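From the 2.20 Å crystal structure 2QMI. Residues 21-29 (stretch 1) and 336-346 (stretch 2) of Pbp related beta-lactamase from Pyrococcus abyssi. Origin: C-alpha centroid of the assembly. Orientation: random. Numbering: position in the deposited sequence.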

# COMPACT_ATOMS: atom_id res chain seq x y z
N GLY A 21 -29.53 16.35 -12.10
CA GLY A 21 -30.75 17.04 -12.46
C GLY A 21 -31.29 16.59 -13.81
O GLY A 21 -30.56 16.00 -14.60
N ILE A 22 -32.57 16.88 -14.06
CA ILE A 22 -33.24 16.50 -15.30
C ILE A 22 -34.38 17.46 -15.65
O ILE A 22 -35.04 18.00 -14.77
N SER A 23 -34.60 17.68 -16.95
CA SER A 23 -35.68 18.54 -17.41
C SER A 23 -36.49 17.79 -18.45
O SER A 23 -35.94 17.00 -19.21
N ILE A 24 -37.79 18.05 -18.49
CA ILE A 24 -38.66 17.40 -19.46
C ILE A 24 -39.86 18.26 -19.84
O ILE A 24 -40.44 18.96 -19.00
N SER A 25 -40.23 18.23 -21.12
CA SER A 25 -41.40 18.97 -21.58
C SER A 25 -42.23 18.01 -22.42
O SER A 25 -41.68 17.13 -23.10
N ILE A 26 -43.55 18.13 -22.34
CA ILE A 26 -44.44 17.25 -23.10
C ILE A 26 -45.39 18.03 -24.00
O ILE A 26 -45.99 19.02 -23.57
N ILE A 27 -45.52 17.57 -25.24
CA ILE A 27 -46.39 18.20 -26.22
C ILE A 27 -47.58 17.31 -26.58
O ILE A 27 -47.40 16.17 -27.02
N LYS A 28 -48.78 17.85 -26.38
CA LYS A 28 -50.02 17.17 -26.70
C LYS A 28 -50.59 18.02 -27.83
O LYS A 28 -51.08 19.13 -27.60
N ASP A 29 -50.50 17.48 -29.05
CA ASP A 29 -50.92 18.15 -30.28
C ASP A 29 -50.25 19.52 -30.49
O ASP A 29 -49.09 19.57 -30.95
N TYR A 336 -35.09 6.54 -22.36
CA TYR A 336 -35.92 5.67 -21.52
C TYR A 336 -36.99 6.49 -20.82
O TYR A 336 -38.16 6.08 -20.76
N ILE A 337 -36.60 7.64 -20.29
CA ILE A 337 -37.54 8.53 -19.62
C ILE A 337 -38.56 9.04 -20.64
O ILE A 337 -39.77 9.03 -20.40
N ALA A 338 -38.07 9.47 -21.80
CA ALA A 338 -38.94 9.98 -22.85
C ALA A 338 -39.99 8.94 -23.25
O ALA A 338 -41.18 9.25 -23.34
N MET A 339 -39.54 7.71 -23.47
CA MET A 339 -40.44 6.64 -23.88
C MET A 339 -41.46 6.26 -22.80
O MET A 339 -42.59 5.87 -23.11
N TYR A 340 -41.08 6.41 -21.53
CA TYR A 340 -41.96 6.12 -20.41
C TYR A 340 -43.15 7.09 -20.47
O TYR A 340 -44.30 6.70 -20.28
N ALA A 341 -42.85 8.36 -20.74
CA ALA A 341 -43.89 9.38 -20.84
C ALA A 341 -44.75 9.12 -22.08
O ALA A 341 -45.98 9.13 -21.99
N LEU A 342 -44.11 8.88 -23.22
CA LEU A 342 -44.84 8.60 -24.45
C LEU A 342 -45.82 7.45 -24.25
O LEU A 342 -46.97 7.52 -24.69
N ALA A 343 -45.38 6.39 -23.58
CA ALA A 343 -46.23 5.23 -23.32
C ALA A 343 -47.47 5.63 -22.51
O ALA A 343 -48.59 5.21 -22.83
N LEU A 344 -47.26 6.43 -21.47
CA LEU A 344 -48.37 6.89 -20.64
C LEU A 344 -49.38 7.65 -21.49
O LEU A 344 -50.59 7.39 -21.42
N LEU A 345 -48.88 8.58 -22.29
CA LEU A 345 -49.72 9.39 -23.17
C LEU A 345 -50.48 8.52 -24.18
O LEU A 345 -51.57 8.88 -24.61
N LEU A 346 -49.88 7.40 -24.56
CA LEU A 346 -50.49 6.47 -25.51
C LEU A 346 -51.41 5.49 -24.78
O LEU A 346 -51.90 4.52 -25.38

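A strand, residues 21 to 28, lies against the helical residues 336 to 345, part of a helix that begins earlier in the chain, with the two axes 10.4 Å apart at closest approach and running in nearly the same direction, 31° apart. No hydrogen bond crosses between them; side-chain packing does the joining. The rule is periodicity: every second strand residue meets a helix face repeating every four residues, Ile337, Ala341 and Leu345.

Gly21 has no side chain and makes no contact. Ile22 opens the row with its CA-to-CB bond toward the helix. In the m, t rotamer, it extends its CD1 to 3.5 Å from CD1 of Ile337, which is also m, t, so two chain tips meet. Ser23, out of reach of the helix, has its hydroxyl hydrogen-bonded elsewhere in the structure.

Ile24 points toward the helix again but takes t, t. Its CD1 serves two neighbours one helical turn apart, lying 4.4 Å from CG2 of Ile337 and 4.4 Å from CB of Ala341. The small alanine accompanies a CA-to-CA distance of 8.2 Å between Ile26 and Ala341. Ser25, in p, repeats the pattern of Ser23, its OG satisfied elsewhere.

Ile26 returns to m, t and bridges the next turn: its CD1 is 4.5 Å from CB of Ala341, while its CG2 closes to 3.4 Å from CD1 of Leu345. Leu345, m, t, gives up more area to the strand than any other helix residue. Ile27 points away.

At the end of the strand the alternation loosens. The CA-to-CB bond of Lys28 points sideways; chi2 is off-well at 91°, and the aliphatic CD comes to 4.4 Å from CD2 of Leu345. An exposed lysine thus borders the apolar row through its CD methylene. Asp29, beyond the strand, does not reach the helix.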

# COMPACT_ATOMS: atom_id res chain seq x y z
CB ILE A 22 -33.84 15.07 -15.20
CG1 ILE A 22 -32.75 14.02 -15.44
CG2 ILE A 22 -35.00 14.91 -16.17
CD1 ILE A 22 -33.24 12.58 -15.33
CB SER A 23 -35.14 19.84 -18.01
OG SER A 23 -34.76 20.74 -16.99
CB ILE A 24 -39.18 16.03 -18.91
CG1 ILE A 24 -40.07 15.34 -19.95
CG2 ILE A 24 -39.94 16.26 -17.62
CD1 ILE A 24 -40.57 13.96 -19.52
CB SER A 25 -40.98 20.20 -22.41
OG SER A 25 -40.25 19.83 -23.56
CB ILE A 26 -45.31 16.37 -22.17
CG1 ILE A 26 -44.43 15.63 -21.17
CG2 ILE A 26 -46.08 15.35 -23.00
CD1 ILE A 26 -45.22 14.71 -20.26
CB ILE A 27 -45.66 18.48 -27.55
CG1 ILE A 27 -44.29 19.12 -27.29
CG2 ILE A 27 -46.51 19.39 -28.42
CD1 ILE A 27 -43.49 19.30 -28.54
CB LYS A 28 -50.98 17.21 -25.51
CG LYS A 28 -52.27 16.40 -25.69
CD LYS A 28 -52.10 14.98 -25.18
CE LYS A 28 -53.44 14.27 -25.05
NZ LYS A 28 -54.18 14.20 -26.35
CB ASP A 29 -52.47 18.26 -30.38
CG ASP A 29 -53.13 18.90 -29.17
OD1 ASP A 29 -52.90 20.11 -28.93
OD2 ASP A 29 -53.88 18.20 -28.46
CB TYR A 336 -35.04 4.93 -20.50
CG TYR A 336 -34.15 3.87 -21.11
CD1 TYR A 336 -34.07 3.71 -22.49
CD2 TYR A 336 -33.38 3.03 -20.30
CE1 TYR A 336 -33.25 2.74 -23.05
CE2 TYR A 336 -32.56 2.05 -20.85
CZ TYR A 336 -32.50 1.91 -22.23
OH TYR A 336 -31.71 0.94 -22.79
CB ILE A 337 -36.80 9.72 -18.98
CG1 ILE A 337 -35.87 9.20 -17.87
CG2 ILE A 337 -37.81 10.73 -18.43
CD1 ILE A 337 -35.12 10.28 -17.13
CB ALA A 338 -38.11 10.38 -24.07
CB MET A 339 -39.63 5.43 -24.33
CG MET A 339 -38.66 5.79 -25.45
SD MET A 339 -37.60 4.44 -26.03
CE MET A 339 -37.37 4.87 -27.75
CB TYR A 340 -41.21 6.31 -19.09
CG TYR A 340 -41.89 5.73 -17.86
CD1 TYR A 340 -41.57 4.46 -17.40
CD2 TYR A 340 -42.84 6.47 -17.15
CE1 TYR A 340 -42.16 3.93 -16.25
CE2 TYR A 340 -43.45 5.95 -16.00
CZ TYR A 340 -43.10 4.69 -15.56
OH TYR A 340 -43.65 4.19 -14.40
CB ALA A 341 -43.25 10.77 -20.91
CB LEU A 342 -43.87 8.27 -25.59
CG LEU A 342 -43.05 9.46 -26.09
CD1 LEU A 342 -41.93 8.97 -27.00
CD2 LEU A 342 -43.95 10.43 -26.82
CB ALA A 343 -45.45 4.17 -22.56
CB LEU A 344 -47.85 7.78 -19.52
CG LEU A 344 -46.99 7.08 -18.47
CD1 LEU A 344 -46.44 8.10 -17.49
CD2 LEU A 344 -47.82 6.02 -17.76
CB LEU A 345 -48.86 10.40 -23.92
CG LEU A 345 -48.29 11.57 -23.11
CD1 LEU A 345 -47.19 12.26 -23.88
CD2 LEU A 345 -49.41 12.54 -22.78
CB LEU A 346 -49.41 5.69 -26.27
CG LEU A 346 -48.62 6.41 -27.36
CD1 LEU A 346 -47.43 5.55 -27.78
CD2 LEU A 346 -49.52 6.69 -28.56